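Local coordinates for catalase (Bacillus pumilus, PDB 4QON), which catalyses the breakdown of hydrogen peroxide to water and oxygen at a haem, and is seen here with catechol bound, at residues 110-115 and 192-197; 131-136 and 282-287; 135-140 and 330-335. All coordinates share one frame; numbering follows the deposited sequence.

How the interactions relate
Following the chain from the N terminus, 110-115 comes first, at the start of strand 113-120. Interaction 1 joins it to 192-197 and closes a loop of 76 intervening residues. Within that loop lie 131-136 and the overlapping 135-140, which follow strand 123-130. Their partners, 282-287 and 330-335, come after 192-197, so interactions 2 and 3 both cross interaction 1. Interactions 2 and 3 start from one stretch and share Phe-135 and Phe-136. Interaction 2 reaches a loop before strand 293-302, and interaction 3 the start of helix 331-348. Asn-131 links interactions 1 and 2 through probable hydrogen bonds to Arg-112 and Ser-197. Interactions 1 and 3 both touch the haem.

Interaction 1 of 3, residues 110-115 and 192-197; sequences DPRGFA and AEMRGS. With CAQ (catechol), chain H; HEM (protoporphyrin IX containing Fe), chain E.
Strand 113-120 of the catalase beta-barrel begins at this contact, where Phe-114 packs against the chain leading into strand 196-197. The Phe-114 ring turns an edge to Arg-195 O, which lies near the ring plane at 3.4 Å from CD2. The same CD2 is also 3.4 Å from Gly-196 CA, which approaches obliquely. A beta carbon on Gly-196 would clash with the ring. Arg-195 O is buried here and finds no hydrogen-bond partner. Met-194 adds its methyl, CE, 3.9 Å from Phe-114 CD2. Its CG is anti to the backbone N (chi1 -170°), and the bend at chi3 (72°) brings CE to the Phe-114 ring while SD meets Arg-112. Met-194 and Arg-112 cross at about a right angle, with SD 3.5 Å from Arg-112 CB. In the barrel, Phe-114 also stacks with Trp-218 of strand 211-220. The strand start passes close to the haem: Gly-113 CA is 3.4 Å from the haem methyl CMD, and a side chain on Gly-113 would run into it. The guanidinium of Arg-112 leads away from Met-194 and folds back along its own segment. Its NH1 donates in the guanidinium plane to Asp-110 O at 2.8 Å, and also bonds Leu-108 O. Asp-110 faces a catechol, whose O4 donates to OD1 at 2.9 Å. Its other oxygen, OD2, is bonded by the backbone N atoms of Val-98 and Ile-99.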
# COMPACT_ATOMS: atom_id res chain seq x y z
N ASP A 110 -19.18 -18.89 17.94
CA ASP A 110 -18.57 -18.74 16.59
C ASP A 110 -18.15 -20.16 16.15
O ASP A 110 -17.64 -20.93 16.95
CB ASP A 110 -17.33 -17.80 16.65
CG ASP A 110 -17.50 -16.45 15.86
OD1 ASP A 110 -18.55 -16.23 15.17
OD2 ASP A 110 -16.54 -15.62 15.90
N PRO A 111 -18.24 -20.45 14.84
CA PRO A 111 -17.37 -21.52 14.33
C PRO A 111 -15.92 -21.25 14.71
O PRO A 111 -15.58 -20.09 15.01
CB PRO A 111 -17.58 -21.45 12.80
CG PRO A 111 -18.85 -20.69 12.66
CD PRO A 111 -18.83 -19.68 13.73
N ARG A 112 -15.08 -22.28 14.66
CA ARG A 112 -13.66 -22.12 14.84
C ARG A 112 -12.96 -22.58 13.54
O ARG A 112 -13.28 -23.62 12.99
CB ARG A 112 -13.16 -22.95 16.04
CG ARG A 112 -13.00 -22.17 17.34
CD ARG A 112 -14.27 -21.47 17.79
NE ARG A 112 -14.05 -20.77 19.06
CZ ARG A 112 -14.98 -20.09 19.72
NH1 ARG A 112 -16.21 -19.97 19.22
NH2 ARG A 112 -14.67 -19.51 20.88
N GLY A 113 -12.01 -21.77 13.09
CA GLY A 113 -11.14 -22.18 12.02
C GLY A 113 -10.10 -23.17 12.40
O GLY A 113 -9.64 -23.20 13.55
N PHE A 114 -9.75 -24.01 11.42
CA PHE A 114 -8.93 -25.18 11.59
C PHE A 114 -8.20 -25.31 10.25
O PHE A 114 -8.60 -26.08 9.39
CB PHE A 114 -9.83 -26.41 11.88
CG PHE A 114 -9.11 -27.60 12.48
CD1 PHE A 114 -7.92 -28.09 11.94
CD2 PHE A 114 -9.64 -28.25 13.60
CE1 PHE A 114 -7.27 -29.18 12.51
CE2 PHE A 114 -8.99 -29.32 14.17
CZ PHE A 114 -7.81 -29.79 13.63
N ALA A 115 -7.14 -24.52 10.06
CA ALA A 115 -6.45 -24.45 8.82
C ALA A 115 -5.13 -25.21 8.91
O ALA A 115 -4.31 -24.86 9.70
CB ALA A 115 -6.25 -22.97 8.48
N ALA A 192 -7.77 -27.41 21.35
CA ALA A 192 -7.24 -28.76 21.36
C ALA A 192 -8.40 -29.75 21.49
O ALA A 192 -8.40 -30.78 20.84
CB ALA A 192 -6.27 -28.93 22.51
N GLU A 193 -9.42 -29.37 22.22
CA GLU A 193 -10.53 -30.28 22.53
C GLU A 193 -11.70 -30.01 21.60
O GLU A 193 -12.78 -29.64 22.02
CB GLU A 193 -10.92 -30.16 24.02
CG GLU A 193 -9.84 -30.65 24.99
CD GLU A 193 -10.23 -30.46 26.46
OE1 GLU A 193 -9.68 -29.56 27.13
OE2 GLU A 193 -11.06 -31.21 26.98
N MET A 194 -11.43 -30.18 20.32
CA MET A 194 -12.20 -29.58 19.26
C MET A 194 -12.18 -30.44 18.04
O MET A 194 -11.12 -30.91 17.62
CB MET A 194 -11.61 -28.17 18.97
CG MET A 194 -12.44 -27.31 18.04
SD MET A 194 -11.74 -25.63 17.75
CE MET A 194 -10.34 -25.99 16.70
N ARG A 195 -13.34 -30.58 17.41
CA ARG A 195 -13.50 -31.20 16.12
C ARG A 195 -12.79 -30.42 14.99
O ARG A 195 -12.57 -29.25 15.11
CB ARG A 195 -15.00 -31.24 15.80
CG ARG A 195 -15.41 -32.19 14.72
CD ARG A 195 -16.90 -32.03 14.41
NE ARG A 195 -17.75 -32.08 15.61
CZ ARG A 195 -18.63 -33.05 15.90
NH1 ARG A 195 -18.79 -34.11 15.09
NH2 ARG A 195 -19.35 -32.97 17.02
N GLY A 196 -12.40 -31.10 13.91
CA GLY A 196 -12.08 -30.37 12.62
C GLY A 196 -12.78 -30.99 11.44
O GLY A 196 -13.04 -32.22 11.42
N SER A 197 -13.05 -30.19 10.41
CA SER A 197 -13.80 -30.63 9.22
C SER A 197 -13.29 -29.93 7.97
O SER A 197 -13.07 -28.76 8.02
CB SER A 197 -15.26 -30.27 9.39
OG SER A 197 -15.80 -30.78 10.61
C1 CAQ H . -24.61 -16.34 15.40
C2 CAQ H . -23.45 -16.03 16.08
C3 CAQ H . -22.22 -16.23 15.45
O3 CAQ H . -21.05 -15.92 16.03
C4 CAQ H . -22.15 -16.77 14.09
O4 CAQ H . -20.90 -16.94 13.55
C5 CAQ H . -23.35 -17.08 13.44
C6 CAQ H . -24.57 -16.86 14.10
CHA HEM E . -10.18 -16.96 6.29
CHB HEM E . -13.14 -15.95 2.65
CHC HEM E . -15.83 -19.89 3.73
CHD HEM E . -12.46 -21.20 6.97
C1A HEM E . -10.76 -16.35 5.22
C2A HEM E . -10.30 -15.11 4.63
C3A HEM E . -11.15 -14.84 3.61
C4A HEM E . -12.11 -15.90 3.55
CMA HEM E . -11.05 -13.66 2.65
CAA HEM E . -9.09 -14.30 5.07
CBA HEM E . -7.81 -15.02 4.56
CGA HEM E . -6.52 -14.24 4.78
O1A HEM E . -5.38 -14.84 4.74
O2A HEM E . -6.57 -13.00 4.95
C1B HEM E . -14.11 -16.95 2.68
C2B HEM E . -15.22 -16.97 1.76
C3B HEM E . -15.97 -18.04 2.06
C4B HEM E . -15.30 -18.74 3.17
CMB HEM E . -15.55 -16.01 0.65
CAB HEM E . -17.21 -18.47 1.37
CBB HEM E . -17.61 -17.80 0.29
C1C HEM E . -15.13 -20.62 4.67
C2C HEM E . -15.35 -21.96 5.00
C3C HEM E . -14.40 -22.31 5.92
C4C HEM E . -13.55 -21.22 6.15
CMC HEM E . -16.42 -22.88 4.47
CAC HEM E . -14.16 -23.64 6.42
CBC HEM E . -14.54 -24.60 5.58
C1D HEM E . -11.60 -20.12 7.05
C2D HEM E . -10.47 -20.12 7.96
C3D HEM E . -9.84 -18.93 7.79
C4D HEM E . -10.58 -18.21 6.75
CMD HEM E . -10.13 -21.24 8.92
CAD HEM E . -8.61 -18.46 8.51
CBD HEM E . -7.34 -19.03 7.85
CGD HEM E . -6.16 -18.55 8.67
O1D HEM E . -5.92 -19.12 9.77
O2D HEM E . -5.47 -17.59 8.28
NA HEM E . -11.87 -16.83 4.54
NB HEM E . -14.21 -18.04 3.49
NC HEM E . -14.00 -20.22 5.33
ND HEM E . -11.59 -18.98 6.32
FE HEM E . -12.85 -18.55 5.01

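Interaction 2 of 3, residues 131-136 and 282-287; sequences NLPIFF and TKTWSE. With CAQ (catechol), chain G.
Ile-134 packs between Thr-282 and Thr-284 in this contact. Ile-134 CG2 lies 3.6 Å from Thr-284 CG2 and also rests on the backbone carbonyl carbons of Thr-282 and Lys-283. With CG1 between the backbone N and the carbonyl carbon (chi1 53°), CG2 meets Lys-283 and Thr-284, while CD1 nears Thr-282 O. Pro-133 adds a looser touch, its CG 4.1 Å from Thr-284 CG2. Thr-282 meets the loop 131-136 by its methyl: CG2 is 3.4 Å from Phe-135 O. Both segments are irregular loops of the catalase domain, one following strand 123-130 and the other preceding strand 293-302. Their touching parts run in nearly opposite directions, and no direct hydrogen bond spans them. A water placed to donate to both lies 2.8 Å from Pro-133 O and from Lys-283 O; which bonds it makes is unsettled, since other acceptors compete. Polar bonds hold the end of Lys-283: NZ bonds Thr-282 OG1 at 3.1 Å, forms a salt bridge with Asp-280 and reaches Pro-419 O. Asp-280 also bonds Thr-282 OG1. The two phenylalanines meet a catechol. Phe-135 CE1 is 3.4 Å from its C5, and Phe-136 CE1 is 3.6 Å from its C6.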
# COMPACT_ATOMS: atom_id res chain seq x y z
N ASN A 131 -14.15 -26.17 12.63
CA ASN A 131 -14.59 -27.30 13.53
C ASN A 131 -15.89 -27.91 13.09
O ASN A 131 -15.97 -29.17 12.91
CB ASN A 131 -14.60 -26.86 15.01
CG ASN A 131 -15.63 -25.80 15.32
OD1 ASN A 131 -15.98 -24.99 14.43
ND2 ASN A 131 -16.18 -25.83 16.52
N LEU A 132 -16.91 -27.08 12.85
CA LEU A 132 -18.23 -27.61 12.38
C LEU A 132 -18.19 -28.00 10.89
O LEU A 132 -17.45 -27.41 10.08
CB LEU A 132 -19.35 -26.58 12.60
CG LEU A 132 -19.38 -25.84 13.95
CD1 LEU A 132 -20.47 -24.77 13.98
CD2 LEU A 132 -19.57 -26.80 15.09
N PRO A 133 -18.99 -29.01 10.49
CA PRO A 133 -18.77 -29.69 9.21
C PRO A 133 -19.60 -29.18 8.06
O PRO A 133 -19.48 -29.72 6.95
CB PRO A 133 -19.16 -31.17 9.55
CG PRO A 133 -20.22 -30.99 10.55
CD PRO A 133 -19.77 -29.85 11.42
N ILE A 134 -20.45 -28.18 8.30
CA ILE A 134 -21.29 -27.58 7.26
C ILE A 134 -21.19 -26.07 7.31
O ILE A 134 -20.48 -25.53 8.14
CB ILE A 134 -22.74 -27.99 7.40
CG1 ILE A 134 -23.25 -27.70 8.82
CG2 ILE A 134 -22.93 -29.46 7.08
CD1 ILE A 134 -24.74 -27.70 8.83
N PHE A 135 -21.89 -25.39 6.42
CA PHE A 135 -21.89 -23.93 6.41
C PHE A 135 -23.32 -23.36 6.33
O PHE A 135 -24.28 -24.08 6.06
CB PHE A 135 -21.03 -23.39 5.25
CG PHE A 135 -20.29 -22.10 5.59
CD1 PHE A 135 -19.40 -22.07 6.62
CD2 PHE A 135 -20.50 -20.92 4.87
CE1 PHE A 135 -18.74 -20.90 6.96
CE2 PHE A 135 -19.85 -19.75 5.19
CZ PHE A 135 -18.95 -19.74 6.23
N PHE A 136 -23.41 -22.05 6.53
CA PHE A 136 -24.66 -21.28 6.56
C PHE A 136 -25.24 -21.08 5.16
O PHE A 136 -26.45 -20.90 5.01
CB PHE A 136 -24.40 -19.88 7.07
CG PHE A 136 -23.74 -19.82 8.43
CD1 PHE A 136 -22.35 -19.72 8.54
CD2 PHE A 136 -24.53 -19.70 9.57
CE1 PHE A 136 -21.76 -19.64 9.78
CE2 PHE A 136 -23.95 -19.58 10.81
CZ PHE A 136 -22.55 -19.56 10.92
N THR A 282 -24.15 -27.14 2.95
CA THR A 282 -25.11 -27.15 4.07
C THR A 282 -25.46 -28.60 4.49
O THR A 282 -26.29 -28.79 5.39
CB THR A 282 -26.37 -26.33 3.73
OG1 THR A 282 -27.14 -26.98 2.70
CG2 THR A 282 -26.01 -24.98 3.26
N LYS A 283 -24.84 -29.60 3.83
CA LYS A 283 -25.14 -31.02 4.03
C LYS A 283 -23.95 -31.79 4.56
O LYS A 283 -22.84 -31.65 4.05
CB LYS A 283 -25.60 -31.66 2.71
CG LYS A 283 -26.79 -30.99 2.01
CD LYS A 283 -28.07 -31.18 2.81
CE LYS A 283 -29.28 -30.61 2.14
NZ LYS A 283 -29.32 -29.13 2.17
N THR A 284 -24.20 -32.70 5.50
CA THR A 284 -23.28 -33.78 5.75
C THR A 284 -23.64 -35.06 5.00
O THR A 284 -24.76 -35.19 4.49
CB THR A 284 -23.25 -34.10 7.25
OG1 THR A 284 -24.57 -34.41 7.66
CG2 THR A 284 -22.71 -32.93 8.00
N TRP A 285 -22.68 -36.00 4.93
CA TRP A 285 -22.96 -37.38 4.47
C TRP A 285 -23.09 -38.36 5.64
O TRP A 285 -22.24 -38.38 6.57
CB TRP A 285 -21.81 -37.91 3.60
CG TRP A 285 -21.43 -37.17 2.36
CD1 TRP A 285 -22.12 -36.20 1.71
CD2 TRP A 285 -20.21 -37.39 1.61
NE1 TRP A 285 -21.40 -35.82 0.57
CE2 TRP A 285 -20.22 -36.51 0.53
CE3 TRP A 285 -19.08 -38.23 1.80
CZ2 TRP A 285 -19.16 -36.46 -0.37
CZ3 TRP A 285 -18.08 -38.20 0.94
CH2 TRP A 285 -18.10 -37.31 -0.16
N SER A 286 -24.07 -39.27 5.52
CA SER A 286 -24.25 -40.30 6.53
C SER A 286 -22.98 -41.11 6.80
O SER A 286 -22.37 -41.62 5.87
CB SER A 286 -25.36 -41.27 6.08
OG SER A 286 -25.30 -42.41 6.88
N GLU A 287 -22.60 -41.26 8.06
CA GLU A 287 -21.47 -42.11 8.42
C GLU A 287 -21.85 -43.61 8.43
O GLU A 287 -20.96 -44.45 8.28
CB GLU A 287 -20.87 -41.62 9.75
CG GLU A 287 -20.53 -40.13 9.65
CD GLU A 287 -19.74 -39.58 10.83
OE1 GLU A 287 -19.57 -40.30 11.83
OE2 GLU A 287 -19.29 -38.41 10.73
C1 CAQ G . -18.45 -16.63 8.61
C2 CAQ G . -17.33 -16.53 7.84
C3 CAQ G . -16.38 -17.53 7.87
O3 CAQ G . -15.25 -17.50 7.11
C4 CAQ G . -16.61 -18.70 8.75
O4 CAQ G . -15.68 -19.65 8.72
C5 CAQ G . -17.76 -18.80 9.51
C6 CAQ G . -18.66 -17.75 9.44
O HOH W 1 -20.27 -31.76 5.15

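Interaction 3 of 3, residues 135-140 and 330-335; sequences FFIRDA and DKLLQG. With CAQ (catechol), chain G; HEM (protoporphyrin IX containing Fe), chain E.
The ring of Phe-135, which meets Leu-332 across this contact, has a neighbour on each face. Phe-136 CD1 sits over the centre of one face. The haem methyl CMC lies over the opposite face, offset toward the rim. Catechol C2 lies at an edge, in the ring plane. The Leu-332 side chain crosses that of Phe-135 at about a right angle, its CD2 3.5 Å from Phe-135 CD2. Were Phe-135 an alanine, a gap would probably open between Leu-332, the haem methyl and the catechol, and the Phe-136 ring would lose the face it rests on. The other Leu-332 branch, CD1, lies 3.8 Å from Ile-137 CG1. Leu-332 CD1 is 3.6 Å from the haem vinyl atom CBB. With CG anti to the backbone N (chi1 -167°) and chi2 at 71°, CD2 points to Phe-135 and CD1 to Ile-137 and the vinyl. Ile-137 O, near Leu-332 CD2, is buried without a polar partner. Ala-140 CB packs 3.6 Å from Gly-335 CA, where a beta carbon would clash. Beside a second subunit, a water donates to Asp-139 OD2 and accepts from Lys-331 NZ. Those two side chains also bond Ser-23 and His-28 of that subunit. Asp-330 is the N-cap, its OD1 taking Leu-333 N at 2.9 Å. The loop 135-140 lies across the first turn of helix 331-348, with Met-146 of helix 143-150 touching Phe-135 and Ile-137.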
# COMPACT_ATOMS: atom_id res chain seq x y z
N PHE A 135 -21.89 -25.39 6.42
CA PHE A 135 -21.89 -23.93 6.41
C PHE A 135 -23.32 -23.36 6.33
O PHE A 135 -24.28 -24.08 6.06
CB PHE A 135 -21.03 -23.39 5.25
CG PHE A 135 -20.29 -22.10 5.59
CD1 PHE A 135 -19.40 -22.07 6.62
CD2 PHE A 135 -20.50 -20.92 4.87
CE1 PHE A 135 -18.74 -20.90 6.96
CE2 PHE A 135 -19.85 -19.75 5.19
CZ PHE A 135 -18.95 -19.74 6.23
N PHE A 136 -23.41 -22.05 6.53
CA PHE A 136 -24.66 -21.28 6.56
C PHE A 136 -25.24 -21.08 5.16
O PHE A 136 -26.45 -20.90 5.01
CB PHE A 136 -24.40 -19.88 7.07
CG PHE A 136 -23.74 -19.82 8.43
CD1 PHE A 136 -22.35 -19.72 8.54
CD2 PHE A 136 -24.53 -19.70 9.57
CE1 PHE A 136 -21.76 -19.64 9.78
CE2 PHE A 136 -23.95 -19.58 10.81
CZ PHE A 136 -22.55 -19.56 10.92
N ILE A 137 -24.36 -21.03 4.16
CA ILE A 137 -24.73 -20.65 2.78
C ILE A 137 -24.09 -21.65 1.80
O ILE A 137 -23.24 -22.43 2.21
CB ILE A 137 -24.35 -19.19 2.43
CG1 ILE A 137 -22.87 -18.88 2.75
CG2 ILE A 137 -25.24 -18.20 3.20
CD1 ILE A 137 -22.39 -17.57 2.16
N ARG A 138 -24.53 -21.62 0.54
CA ARG A 138 -24.03 -22.54 -0.47
C ARG A 138 -23.50 -21.90 -1.72
O ARG A 138 -23.19 -22.60 -2.67
CB ARG A 138 -25.12 -23.53 -0.88
CG ARG A 138 -26.38 -22.89 -1.46
CD ARG A 138 -27.35 -23.91 -2.07
NE ARG A 138 -27.89 -24.84 -1.10
CZ ARG A 138 -29.14 -24.82 -0.59
NH1 ARG A 138 -30.03 -23.90 -0.92
NH2 ARG A 138 -29.51 -25.78 0.25
N ASP A 139 -23.42 -20.56 -1.74
CA ASP A 139 -22.89 -19.85 -2.88
C ASP A 139 -22.07 -18.64 -2.39
O ASP A 139 -22.54 -17.85 -1.62
CB ASP A 139 -24.04 -19.37 -3.75
CG ASP A 139 -23.59 -18.84 -5.11
OD1 ASP A 139 -22.67 -17.95 -5.15
OD2 ASP A 139 -24.19 -19.27 -6.15
N ALA A 140 -20.88 -18.50 -2.92
CA ALA A 140 -19.99 -17.44 -2.47
C ALA A 140 -20.42 -16.01 -2.73
O ALA A 140 -19.97 -15.09 -2.00
CB ALA A 140 -18.62 -17.67 -3.05
N ASP A 330 -18.88 -27.54 -5.80
CA ASP A 330 -19.50 -26.78 -4.70
C ASP A 330 -19.32 -25.26 -4.92
O ASP A 330 -18.16 -24.79 -5.06
CB ASP A 330 -18.82 -27.26 -3.41
CG ASP A 330 -19.21 -26.48 -2.17
OD1 ASP A 330 -19.41 -25.24 -2.25
OD2 ASP A 330 -19.20 -27.11 -1.08
N LYS A 331 -20.43 -24.51 -5.03
CA LYS A 331 -20.36 -23.10 -5.49
C LYS A 331 -19.74 -22.18 -4.41
O LYS A 331 -19.23 -21.10 -4.73
CB LYS A 331 -21.74 -22.56 -5.85
CG LYS A 331 -22.39 -23.29 -7.00
CD LYS A 331 -23.68 -22.63 -7.42
CE LYS A 331 -24.51 -23.58 -8.32
NZ LYS A 331 -25.80 -22.94 -8.59
N LEU A 332 -19.80 -22.61 -3.16
CA LEU A 332 -19.20 -21.91 -2.07
C LEU A 332 -17.66 -22.05 -2.19
O LEU A 332 -16.91 -21.07 -2.08
CB LEU A 332 -19.71 -22.45 -0.74
CG LEU A 332 -19.39 -21.61 0.51
CD1 LEU A 332 -20.22 -20.33 0.50
CD2 LEU A 332 -19.65 -22.43 1.78
N LEU A 333 -17.22 -23.29 -2.31
CA LEU A 333 -15.81 -23.58 -2.55
C LEU A 333 -15.29 -22.79 -3.72
O LEU A 333 -14.19 -22.23 -3.64
CB LEU A 333 -15.54 -25.06 -2.72
CG LEU A 333 -14.13 -25.50 -3.12
CD1 LEU A 333 -13.09 -25.14 -2.07
CD2 LEU A 333 -14.19 -26.99 -3.27
N GLN A 334 -16.05 -22.76 -4.81
CA GLN A 334 -15.56 -22.15 -6.04
C GLN A 334 -15.15 -20.69 -5.76
O GLN A 334 -14.08 -20.26 -6.18
CB GLN A 334 -16.60 -22.27 -7.17
CG GLN A 334 -16.83 -23.73 -7.63
CD GLN A 334 -15.85 -24.20 -8.69
OE1 GLN A 334 -15.63 -23.53 -9.69
NE2 GLN A 334 -15.24 -25.33 -8.48
N GLY A 335 -15.95 -19.92 -5.02
CA GLY A 335 -15.52 -18.56 -4.64
C GLY A 335 -14.31 -18.41 -3.72
O GLY A 335 -13.47 -17.52 -3.91
C1 CAQ G . -18.45 -16.63 8.61
C2 CAQ G . -17.33 -16.53 7.84
C3 CAQ G . -16.38 -17.53 7.87
O3 CAQ G . -15.25 -17.50 7.11
C4 CAQ G . -16.61 -18.70 8.75
O4 CAQ G . -15.68 -19.65 8.72
C5 CAQ G . -17.76 -18.80 9.51
C6 CAQ G . -18.66 -17.75 9.44
CHA HEM E . -10.18 -16.96 6.29
CHB HEM E . -13.14 -15.95 2.65
CHC HEM E . -15.83 -19.89 3.73
CHD HEM E . -12.46 -21.20 6.97
C1A HEM E . -10.76 -16.35 5.22
C2A HEM E . -10.30 -15.11 4.63
C3A HEM E . -11.15 -14.84 3.61
C4A HEM E . -12.11 -15.90 3.55
CMA HEM E . -11.05 -13.66 2.65
CAA HEM E . -9.09 -14.30 5.07
CBA HEM E . -7.81 -15.02 4.56
CGA HEM E . -6.52 -14.24 4.78
O1A HEM E . -5.38 -14.84 4.74
O2A HEM E . -6.57 -13.00 4.95
C1B HEM E . -14.11 -16.95 2.68
C2B HEM E . -15.22 -16.97 1.76
C3B HEM E . -15.97 -18.04 2.06
C4B HEM E . -15.30 -18.74 3.17
CMB HEM E . -15.55 -16.01 0.65
CAB HEM E . -17.21 -18.47 1.37
CBB HEM E . -17.61 -17.80 0.29
C1C HEM E . -15.13 -20.62 4.67
C2C HEM E . -15.35 -21.96 5.00
C3C HEM E . -14.40 -22.31 5.92
C4C HEM E . -13.55 -21.22 6.15
CMC HEM E . -16.42 -22.88 4.47
CAC HEM E . -14.16 -23.64 6.42
CBC HEM E . -14.54 -24.60 5.58
C1D HEM E . -11.60 -20.12 7.05
C2D HEM E . -10.47 -20.12 7.96
C3D HEM E . -9.84 -18.93 7.79
C4D HEM E . -10.58 -18.21 6.75
CMD HEM E . -10.13 -21.24 8.92
CAD HEM E . -8.61 -18.46 8.51
CBD HEM E . -7.34 -19.03 7.85
CGD HEM E . -6.16 -18.55 8.67
O1D HEM E . -5.92 -19.12 9.77
O2D HEM E . -5.47 -17.59 8.28
NA HEM E . -11.87 -16.83 4.54
NB HEM E . -14.21 -18.04 3.49
NC HEM E . -14.00 -20.22 5.33
ND HEM E . -11.59 -18.98 6.32
FE HEM E . -12.85 -18.55 5.01
O HOH W 2 -26.48 -20.68 -6.51